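Esterase (Rhizomucor miehei CAU432, PDB 4WY8) hydrolyses carboxylic esters, probably through a serine nucleophile carried on an alpha/beta-hydrolase fold. Local coordinates at residues V5-P9 with Y10-I14. Numbering follows the deposited sequence.
Sequences VKLKP and YCQNI
Leu7 and Gln12 meet where an extended N-terminal segment turns into helix 9-17. Their side chains cross at about a right angle. CB and CD1 of Leu7 each lie 3.9 Å from Gln12 OE1, so the leucine packs against the amide end of the glutamine. Gln12 reaches back because CG is anti to the backbone N (chi1 -177°) and the chain then bends at chi2 (69°).

One water lies between the same two residues. The water oxygen is 2.8 Å from Gln12 OE1, to which it donates. Its approach to Leu7 N, at 2.5 Å, is unusually short for an N-H...O bond, so the exact geometry on that side is doubtful. The other end of the amide is held too, since NE2 bonds to Asp16 one turn further on.

Backbone hydrogen bonds begin the helix. Lys8 serves as the N-cap residue, and Pro9 opens the first turn. Gln12 N gives to Lys8 O at 2.9 Å, nearly in line with the carbonyl. Asn13 N gives to Pro9 O, also at 2.9 Å, with an N-H...O angle of 170°. Proline has no N-H to offer, and a first-turn position does not call for one.

The polar ends of Lys8 and Tyr10 lead away from the turn and bond elsewhere in the protein and the dimer. Lys8 NZ bonds to Thr302 and to Val281 O of the second subunit, while Tyr10 OH bonds to Thr298. Cys11 is buried against strand 289-290, and Leu7 also touches Ile290.

The chemistry is that of a helix start at the protein surface. Direct backbone bonds set the first turn, and the water appears to link the preceding loop to Gln12.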
loop_
_atom_site.group_PDB
_atom_site.type_symbol
_atom_site.label_atom_id
_atom_site.label_comp_id
_atom_site.label_asym_id
_atom_site.label_seq_id
_atom_site.Cartn_x
_atom_site.Cartn_y
_atom_site.Cartn_z
ATOM N N VAL A 5 -18.798 1.138 -6.769
ATOM C CA VAL A 5 -17.764 0.237 -6.281
ATOM C C VAL A 5 -17.695 -1.013 -7.145
ATOM O O VAL A 5 -18.715 -1.640 -7.431
ATOM C CB VAL A 5 -18.018 -0.156 -4.802
ATOM C CG1 VAL A 5 -17.073 -1.287 -4.361
ATOM C CG2 VAL A 5 -17.861 1.073 -3.902
ATOM N N LYS A 6 -16.489 -1.362 -7.581
ATOM C CA LYS A 6 -16.292 -2.623 -8.263
ATOM C C LYS A 6 -15.493 -3.488 -7.301
ATOM O O LYS A 6 -14.321 -3.204 -7.029
ATOM C CB LYS A 6 -15.559 -2.444 -9.600
ATOM C CG LYS A 6 -16.307 -1.584 -10.660
ATOM C CD LYS A 6 -17.581 -2.259 -11.179
ATOM C CE LYS A 6 -18.262 -1.420 -12.270
ATOM N NZ LYS A 6 -19.642 -1.917 -12.590
ATOM N N LEU A 7 -16.129 -4.520 -6.760
ATOM C CA LEU A 7 -15.433 -5.432 -5.873
ATOM C C LEU A 7 -14.628 -6.422 -6.686
ATOM O O LEU A 7 -14.990 -6.746 -7.822
ATOM C CB LEU A 7 -16.406 -6.196 -4.974
ATOM C CG LEU A 7 -17.168 -5.318 -3.988
ATOM C CD1 LEU A 7 -18.118 -6.191 -3.178
ATOM C CD2 LEU A 7 -16.203 -4.536 -3.108
ATOM N N LYS A 8 -13.535 -6.896 -6.099
ATOM C CA LYS A 8 -12.815 -8.030 -6.649
ATOM C C LYS A 8 -13.639 -9.302 -6.420
ATOM O O LYS A 8 -14.416 -9.382 -5.463
ATOM C CB LYS A 8 -11.419 -8.141 -6.006
ATOM C CG LYS A 8 -10.649 -6.823 -6.082
ATOM C CD LYS A 8 -9.148 -7.023 -6.111
ATOM C CE LYS A 8 -8.450 -5.669 -6.172
ATOM N NZ LYS A 8 -7.112 -5.643 -5.484
ATOM N N PRO A 9 -13.480 -10.291 -7.315
ATOM C CA PRO A 9 -14.215 -11.566 -7.294
ATOM C C PRO A 9 -14.330 -12.236 -5.910
ATOM O O PRO A 9 -15.434 -12.585 -5.494
ATOM C CB PRO A 9 -13.405 -12.447 -8.266
ATOM C CG PRO A 9 -12.431 -11.477 -9.006
ATOM C CD PRO A 9 -12.806 -10.085 -8.608
ATOM N N TYR A 10 -13.218 -12.429 -5.217
ATOM C CA TYR A 10 -13.244 -13.083 -3.908
ATOM C C TYR A 10 -14.166 -12.341 -2.932
ATOM O O TYR A 10 -15.042 -12.951 -2.283
ATOM C CB TYR A 10 -11.816 -13.166 -3.357
ATOM C CG TYR A 10 -11.636 -13.880 -2.032
ATOM C CD1 TYR A 10 -10.987 -15.113 -1.965
ATOM C CD2 TYR A 10 -12.056 -13.295 -0.839
ATOM C CE1 TYR A 10 -10.784 -15.757 -0.747
ATOM C CE2 TYR A 10 -11.870 -13.930 0.381
ATOM C CZ TYR A 10 -11.228 -15.155 0.422
ATOM O OH TYR A 10 -11.043 -15.770 1.640
ATOM N N CYS A 11 -13.975 -11.021 -2.861
ATOM C CA CYS A 11 -14.704 -10.153 -1.939
ATOM C C CYS A 11 -16.181 -10.067 -2.312
ATOM O O CYS A 11 -17.050 -9.986 -1.434
ATOM C CB CYS A 11 -14.063 -8.751 -1.918
ATOM S SG CYS A 11 -12.479 -8.642 -0.974
ATOM N N GLN A 12 -16.465 -10.094 -3.614
ATOM C CA GLN A 12 -17.845 -10.184 -4.081
ATOM C C GLN A 12 -18.488 -11.463 -3.547
ATOM O O GLN A 12 -19.556 -11.441 -2.900
ATOM C CB GLN A 12 -17.891 -10.169 -5.609
ATOM C CG GLN A 12 -19.292 -10.188 -6.191
ATOM C CD GLN A 12 -20.045 -8.892 -5.947
ATOM O OE1 GLN A 12 -19.622 -7.817 -6.385
ATOM N NE2 GLN A 12 -21.166 -8.988 -5.235
ATOM N N ASN A 13 -17.791 -12.570 -3.788
ATOM C CA ASN A 13 -18.248 -13.864 -3.338
ATOM C C ASN A 13 -18.578 -13.862 -1.850
ATOM O O ASN A 13 -19.647 -14.320 -1.448
ATOM C CB ASN A 13 -17.190 -14.931 -3.612
ATOM C CG ASN A 13 -17.662 -16.311 -3.222
ATOM O OD1 ASN A 13 -18.649 -16.806 -3.768
ATOM N ND2 ASN A 13 -17.020 -16.902 -2.216
ATOM N N ILE A 14 -17.657 -13.338 -1.041
ATOM C CA ILE A 14 -17.872 -13.251 0.398
ATOM C C ILE A 14 -19.104 -12.412 0.710
ATOM O O ILE A 14 -19.958 -12.810 1.505
ATOM C CB ILE A 14 -16.670 -12.636 1.140
ATOM C CG1 ILE A 14 -15.433 -13.545 1.039
ATOM C CG2 ILE A 14 -17.076 -12.290 2.592
ATOM C CD1 ILE A 14 -15.564 -14.882 1.788
HETATM O O HOH W 1 -18.385 -5.443 -7.336
#